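Local coordinates for protein oxygen-independent coproporphyrinogen III oxidase (Escherichia coli, PDB 1OLT) that catalyses the oxygen-independent oxidative decarboxylation of two propionate groups of coproporphyrinogen III to vinyl groups in heme biosynthesis, using a [4Fe-4S] cluster and S-adenosylmethionine, at residues P98-R103 / E132-N137; A121-L126 / E162-L167. All coordinates share one frame; numbering follows the deposited sequence. Where two conformers were deposited one is given.

Contact 1: P98-R103 / E132-N137; sequences PLFAGR and ENFQFN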
loop_
_atom_site.group_PDB
_atom_site.type_symbol
_atom_site.label_atom_id
_atom_site.label_comp_id
_atom_site.label_asym_id
_atom_site.label_seq_id
_atom_site.Cartn_x
_atom_site.Cartn_y
_atom_site.Cartn_z
ATOM N N PRO A 98 -1.553 -20.926 15.428
ATOM C CA PRO A 98 -2.598 -21.575 16.228
ATOM C C PRO A 98 -3.635 -20.605 16.800
ATOM O O PRO A 98 -4.743 -21.023 17.055
ATOM C CB PRO A 98 -1.828 -22.294 17.364
ATOM C CG PRO A 98 -0.413 -22.460 16.814
ATOM C CD PRO A 98 -0.187 -21.241 15.926
ATOM N N LEU A 99 -3.282 -19.336 16.967
ATOM C CA LEU A 99 -4.237 -18.319 17.431
ATOM C C LEU A 99 -5.379 -18.109 16.406
ATOM O O LEU A 99 -6.444 -17.631 16.749
ATOM C CB LEU A 99 -3.535 -16.991 17.698
ATOM C CG LEU A 99 -2.404 -16.992 18.721
ATOM C CD1 LEU A 99 -1.815 -15.652 18.759
ATOM C CD2 LEU A 99 -2.874 -17.405 20.098
ATOM N N PHE A 100 -5.135 -18.507 15.160
ATOM C CA PHE A 100 -6.058 -18.290 14.061
ATOM C C PHE A 100 -6.591 -19.573 13.455
ATOM O O PHE A 100 -7.058 -19.547 12.306
ATOM C CB PHE A 100 -5.317 -17.448 12.961
ATOM C CG PHE A 100 -4.800 -16.125 13.472
ATOM C CD1 PHE A 100 -5.645 -14.986 13.533
ATOM C CD2 PHE A 100 -3.520 -16.017 13.945
ATOM C CE1 PHE A 100 -5.158 -13.760 14.023
ATOM C CE2 PHE A 100 -3.033 -14.821 14.454
ATOM C CZ PHE A 100 -3.855 -13.683 14.497
ATOM N N ALA A 101 -6.530 -20.687 14.202
ATOM C CA ALA A 101 -6.942 -22.015 13.702
ATOM C C ALA A 101 -8.363 -22.087 13.131
ATOM O O ALA A 101 -8.622 -22.857 12.192
ATOM C CB ALA A 101 -6.828 -23.096 14.849
ATOM N N GLY A 102 -9.302 -21.354 13.722
ATOM C CA GLY A 102 -10.661 -21.302 13.147
ATOM C C GLY A 102 -10.896 -20.369 11.919
ATOM O O GLY A 102 -11.984 -20.271 11.426
ATOM N N ARG A 103 -9.859 -19.672 11.458
ATOM C CA ARG A 103 -10.049 -18.645 10.454
ATOM C C ARG A 103 -9.903 -19.223 9.074
ATOM O O ARG A 103 -9.342 -20.314 8.891
ATOM C CB ARG A 103 -9.037 -17.517 10.644
ATOM C CG ARG A 103 -9.061 -16.892 12.034
ATOM C CD ARG A 103 -10.238 -16.007 12.341
ATOM N NE ARG A 103 -9.859 -15.120 13.445
ATOM C CZ ARG A 103 -9.758 -13.802 13.376
ATOM N NH1 ARG A 103 -10.077 -13.146 12.261
ATOM N NH2 ARG A 103 -9.368 -13.133 14.457
ATOM N N GLU A 132 0.179 -24.844 5.252
ATOM C CA GLU A 132 0.019 -25.885 6.242
ATOM C C GLU A 132 -0.354 -25.344 7.584
ATOM O O GLU A 132 -0.776 -26.112 8.406
ATOM C CB GLU A 132 1.306 -26.731 6.369
ATOM C CG GLU A 132 1.458 -27.578 5.111
ATOM C CD GLU A 132 2.647 -28.535 5.174
ATOM O OE1 GLU A 132 3.554 -28.319 6.025
ATOM O OE2 GLU A 132 2.652 -29.448 4.320
ATOM N N ASN A 133 -0.188 -24.049 7.836
ATOM C CA ASN A 133 -0.497 -23.503 9.149
ATOM C C ASN A 133 -1.729 -22.596 9.227
ATOM O O ASN A 133 -2.182 -22.297 10.320
ATOM C CB ASN A 133 0.721 -22.777 9.710
ATOM C CG ASN A 133 1.746 -23.763 10.205
ATOM O OD1 ASN A 133 1.533 -24.337 11.222
ATOM N ND2 ASN A 133 2.837 -24.009 9.422
ATOM N N PHE A 134 -2.235 -22.183 8.070
ATOM C CA PHE A 134 -3.475 -21.418 7.961
ATOM C C PHE A 134 -4.350 -22.096 6.918
ATOM O O PHE A 134 -3.836 -22.730 5.972
ATOM C CB PHE A 134 -3.204 -19.954 7.500
ATOM C CG PHE A 134 -2.332 -19.150 8.434
ATOM C CD1 PHE A 134 -2.873 -18.470 9.488
ATOM C CD2 PHE A 134 -0.953 -19.043 8.213
ATOM C CE1 PHE A 134 -2.088 -17.696 10.309
ATOM C CE2 PHE A 134 -0.164 -18.287 9.022
ATOM C CZ PHE A 134 -0.721 -17.606 10.069
ATOM N N GLN A 135 -5.646 -21.951 7.070
ATOM C CA GLN A 135 -6.616 -22.458 6.126
ATOM C C GLN A 135 -6.950 -21.420 5.031
ATOM O O GLN A 135 -7.625 -20.434 5.285
ATOM C CB GLN A 135 -7.903 -22.881 6.871
ATOM C CG GLN A 135 -8.738 -23.830 6.010
ATOM C CD GLN A 135 -9.908 -24.504 6.737
ATOM O OE1 GLN A 135 -9.891 -24.686 7.987
ATOM N NE2 GLN A 135 -10.933 -24.905 5.950
ATOM N N PHE A 136 -6.489 -21.682 3.813
ATOM C CA PHE A 136 -6.657 -20.766 2.687
ATOM C C PHE A 136 -7.941 -21.070 1.967
ATOM O O PHE A 136 -8.231 -22.250 1.674
ATOM C CB PHE A 136 -5.525 -20.936 1.676
ATOM C CG PHE A 136 -4.309 -20.189 2.012
ATOM C CD1 PHE A 136 -3.599 -20.475 3.182
ATOM C CD2 PHE A 136 -3.855 -19.205 1.190
ATOM C CE1 PHE A 136 -2.465 -19.796 3.494
ATOM C CE2 PHE A 136 -2.702 -18.486 1.517
ATOM C CZ PHE A 136 -2.027 -18.789 2.683
ATOM N N ASN A 137 -8.717 -20.027 1.668
ATOM C CA ASN A 137 -9.858 -20.197 0.764
ATOM C C ASN A 137 -9.283 -20.579 -0.629
ATOM O O ASN A 137 -8.215 -20.113 -1.046
ATOM C CB ASN A 137 -10.716 -18.922 0.614
ATOM C CG ASN A 137 -11.408 -18.512 1.890
ATOM O OD1 ASN A 137 -11.549 -19.311 2.825
ATOM N ND2 ASN A 137 -11.872 -17.255 1.938
HETATM O O HOH W 1 -6.393 -20.422 9.362
#

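Contact 2: A121-L126 / E162-L167; sequences AQISRL and EGFNRL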
loop_
_atom_site.group_PDB
_atom_site.type_symbol
_atom_site.label_atom_id
_atom_site.label_comp_id
_atom_site.label_asym_id
_atom_site.label_seq_id
_atom_site.Cartn_x
_atom_site.Cartn_y
_atom_site.Cartn_z
ATOM N N ALA A 121 13.085 -22.450 -4.512
ATOM C CA ALA A 121 12.991 -23.310 -3.326
ATOM C C ALA A 121 12.510 -22.545 -2.088
ATOM O O ALA A 121 11.682 -23.035 -1.378
ATOM C CB ALA A 121 14.360 -24.028 -3.016
ATOM N N GLN A 122 13.006 -21.355 -1.878
ATOM C CA GLN A 122 12.590 -20.500 -0.773
ATOM C C GLN A 122 11.101 -20.041 -0.883
ATOM O O GLN A 122 10.344 -20.070 0.095
ATOM C CB GLN A 122 13.549 -19.273 -0.672
ATOM C CG GLN A 122 14.920 -19.712 -0.245
ATOM C CD GLN A 122 15.975 -18.700 -0.508
ATOM O OE1 GLN A 122 15.776 -17.741 -1.318
ATOM N NE2 GLN A 122 17.176 -18.937 0.083
ATOM N N ILE A 123 10.686 -19.665 -2.079
ATOM C CA ILE A 123 9.284 -19.319 -2.345
ATOM C C ILE A 123 8.447 -20.502 -1.956
ATOM O O ILE A 123 7.447 -20.363 -1.249
ATOM C CB ILE A 123 9.085 -19.015 -3.829
ATOM C CG1 ILE A 123 9.686 -17.668 -4.146
ATOM C CG2 ILE A 123 7.610 -19.034 -4.171
ATOM C CD1 ILE A 123 9.898 -17.413 -5.610
ATOM N N SER A 124 8.829 -21.697 -2.428
ATOM C CA SER A 124 8.048 -22.895 -2.108
ATOM C C SER A 124 8.008 -23.193 -0.624
ATOM O O SER A 124 6.953 -23.623 -0.070
ATOM C CB SER A 124 8.559 -24.155 -2.850
ATOM O OG SER A 124 8.441 -24.012 -4.242
ATOM N N ARG A 125 9.161 -23.031 0.014
ATOM C CA ARG A 125 9.231 -23.274 1.452
ATOM C C ARG A 125 8.250 -22.350 2.252
ATOM O O ARG A 125 7.560 -22.797 3.162
ATOM C CB ARG A 125 10.651 -23.095 1.987
ATOM C CG ARG A 125 10.813 -23.331 3.495
ATOM C CD ARG A 125 12.231 -23.019 4.037
ATOM N NE ARG A 125 12.206 -23.062 5.487
ATOM C CZ ARG A 125 13.160 -22.588 6.253
ATOM N NH1 ARG A 125 14.228 -22.027 5.726
ATOM N NH2 ARG A 125 13.050 -22.685 7.588
ATOM N N LEU A 126 8.258 -21.074 1.955
ATOM C CA LEU A 126 7.408 -20.169 2.646
ATOM C C LEU A 126 5.955 -20.412 2.382
ATOM O O LEU A 126 5.151 -20.365 3.324
ATOM C CB LEU A 126 7.802 -18.730 2.361
ATOM C CG LEU A 126 7.007 -17.639 3.057
ATOM C CD1 LEU A 126 6.929 -17.810 4.572
ATOM C CD2 LEU A 126 7.591 -16.343 2.723
ATOM N N GLU A 162 2.640 -22.078 -7.507
ATOM C CA GLU A 162 2.457 -21.929 -6.052
ATOM C C GLU A 162 1.178 -21.225 -5.659
ATOM O O GLU A 162 0.872 -21.158 -4.498
ATOM C CB GLU A 162 3.651 -21.218 -5.396
ATOM C CG GLU A 162 4.950 -21.987 -5.495
ATOM C CD GLU A 162 5.014 -23.232 -4.567
ATOM O OE1 GLU A 162 4.201 -23.334 -3.626
ATOM O OE2 GLU A 162 5.879 -24.093 -4.802
ATOM N N GLY A 163 0.402 -20.743 -6.631
ATOM C CA GLY A 163 -0.951 -20.265 -6.388
ATOM C C GLY A 163 -0.992 -18.725 -6.408
ATOM O O GLY A 163 -2.056 -18.145 -6.187
ATOM N N PHE A 164 0.117 -18.074 -6.731
ATOM C CA PHE A 164 0.044 -16.595 -6.879
ATOM C C PHE A 164 -0.817 -16.232 -8.081
ATOM O O PHE A 164 -0.692 -16.854 -9.120
ATOM C CB PHE A 164 1.407 -15.972 -6.992
ATOM C CG PHE A 164 2.164 -15.941 -5.688
ATOM C CD1 PHE A 164 2.946 -17.019 -5.292
ATOM C CD2 PHE A 164 2.078 -14.859 -4.837
ATOM C CE1 PHE A 164 3.631 -16.961 -4.122
ATOM C CE2 PHE A 164 2.746 -14.851 -3.619
ATOM C CZ PHE A 164 3.542 -15.885 -3.294
ATOM N N ASN A 165 -1.713 -15.275 -7.911
ATOM C CA ASN A 165 -2.612 -14.819 -9.004
ATOM C C ASN A 165 -2.599 -13.308 -9.308
ATOM O O ASN A 165 -3.311 -12.843 -10.251
ATOM C CB ASN A 165 -4.043 -15.340 -8.801
ATOM C CG ASN A 165 -4.585 -15.123 -7.382
ATOM O OD1 ASN A 165 -4.312 -14.129 -6.720
ATOM N ND2 ASN A 165 -5.395 -16.055 -6.943
ATOM N N ARG A 166 -1.862 -12.563 -8.486
ATOM C CA ARG A 166 -1.663 -11.175 -8.703
ATOM C C ARG A 166 -0.235 -10.765 -8.456
ATOM O O ARG A 166 0.402 -11.217 -7.559
ATOM C CB ARG A 166 -2.498 -10.356 -7.779
ATOM C CG ARG A 166 -3.903 -10.797 -7.752
ATOM C CD ARG A 166 -4.811 -9.758 -7.408
ATOM N NE ARG A 166 -6.169 -10.093 -7.826
ATOM C CZ ARG A 166 -7.190 -9.431 -7.397
ATOM N NH1 ARG A 166 -6.976 -8.388 -6.582
ATOM N NH2 ARG A 166 -8.430 -9.790 -7.785
ATOM N N LEU A 167 0.255 -9.845 -9.273
ATOM C CA LEU A 167 1.587 -9.284 -9.068
ATOM C C LEU A 167 1.644 -7.762 -9.294
ATOM O O LEU A 167 0.847 -7.200 -10.063
ATOM C CB LEU A 167 2.630 -10.016 -9.926
ATOM C CG LEU A 167 2.923 -9.777 -11.406
ATOM C CD1 LEU A 167 3.593 -8.454 -11.787
ATOM C CD2 LEU A 167 3.807 -10.948 -11.872
HETATM O O HOH W 2 5.210 -25.025 -1.651
#

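Contact 1: P98-R103 / E132-N137
Phe100 and Phe134 make the apolar, buried half of this contact. CB of Phe100 lies at the edge of the Phe134 ring and near its plane, 4.2 Å from CE1, so the two aromatic side chains meet without stacking. In Phe134 the ring carbon CG stands beside the backbone N (chi1 -61°), and the ring swings toward Phe100 although its CB does not point that way. Leu322 and Leu53 touch both rings and close this side. Both segments belong to the radical SAM core, a partial TIM barrel of alternating strands and helices: 98-103 links helix 80-96 to strand 105-112, whereas the other segment runs from the last turn of helix 120-133 into the short strand 136-137. A type I turn, Phe100 to Arg103, bends the first segment, closed by Arg103 N to Phe100 O at 2.9 Å. Beyond the rings the packing gives way to water. One water accepts a bond from Gln135 N (2.9 Å) and lies within hydrogen-bonding distance of the carbonyls Phe100 O and Arg103 O, bridging the segments. Gln135, exposed, rests its CB 3.6 Å from Arg103 O. The Arg103 side chain, modelled in two conformers, leads away to a salt bridge with Asp320.

Contact 2: A121-L126 / E162-L167
This is a partly buried contact between a helix and the loop that follows the next helix, on the outer, helical layer of the radical SAM partial TIM barrel. Helix 120-133 supplies Ile123 and Ser124; Glu162 and Phe164 come from the link between helix 154-161 and strand 166-172, one of the parallel strands of the barrel. The link begins with a Schellman motif, in which Gly163 leaves the helix with positive phi (105°). Phe164 then turns inward, against Leu159, Ile142 and Ile144.

The apolar part is light. CG2 of Ile123 lies 4.5 Å from CE1 of Phe164, approaching the ring obliquely, and 4.2 Å from CG of Glu162. This methyl, anti to the backbone N of Ile123, is the branch that reaches across. His158 and Leu159 of helix 154-161 also touch Ile123 and extend this patch.

The polar part centres on the Glu162 carboxylate. The Glu162 chain bends at chi2 (-73°), bringing its carboxylate alongside the helix at Ser124. Both carboxylate oxygens reach Ser124, one directly and one through a water. The Ser124 hydroxyl donates to Glu162 OE2 over a short OG to OE2 distance of 2.6 Å; the same hydroxyl oxygen is also hydrogen-bonded to Lys120 O, one turn back along its own helix. The other oxygen works through water, which donates both to Glu162 OE1 (2.8 Å) and to Ser124 O (2.7 Å). Together the direct and bridged bonds probably help hold the rotation of the carboxylate. Ser124 OG meets Glu162 OE2 from above the carboxylate plane, 50° out of it.

How the contacts relate
Both contacts belong to the radical SAM core and use helix 120-133, contact 2 near its start and contact 1 at and beyond its end; their centres lie 18 Å apart and their nearest atoms about 7 Å, without touching. Along the chain their segments alternate, consistent with the neighbouring strand-helix units of the barrel. Contact 1 joins a helix-strand loop to the end of helix 120-133 and the chain just beyond it; it is mostly buried, with aromatic packing inside, and of the residues that touch, Gln135 alone is exposed. Contact 2 sets a helix flank against a loop, is partly buried, and relies mainly on a serine-carboxylate bond. Each includes a bridging water, which meets backbone atoms of both segments in contact 1 but a carbonyl and a carboxylate in contact 2.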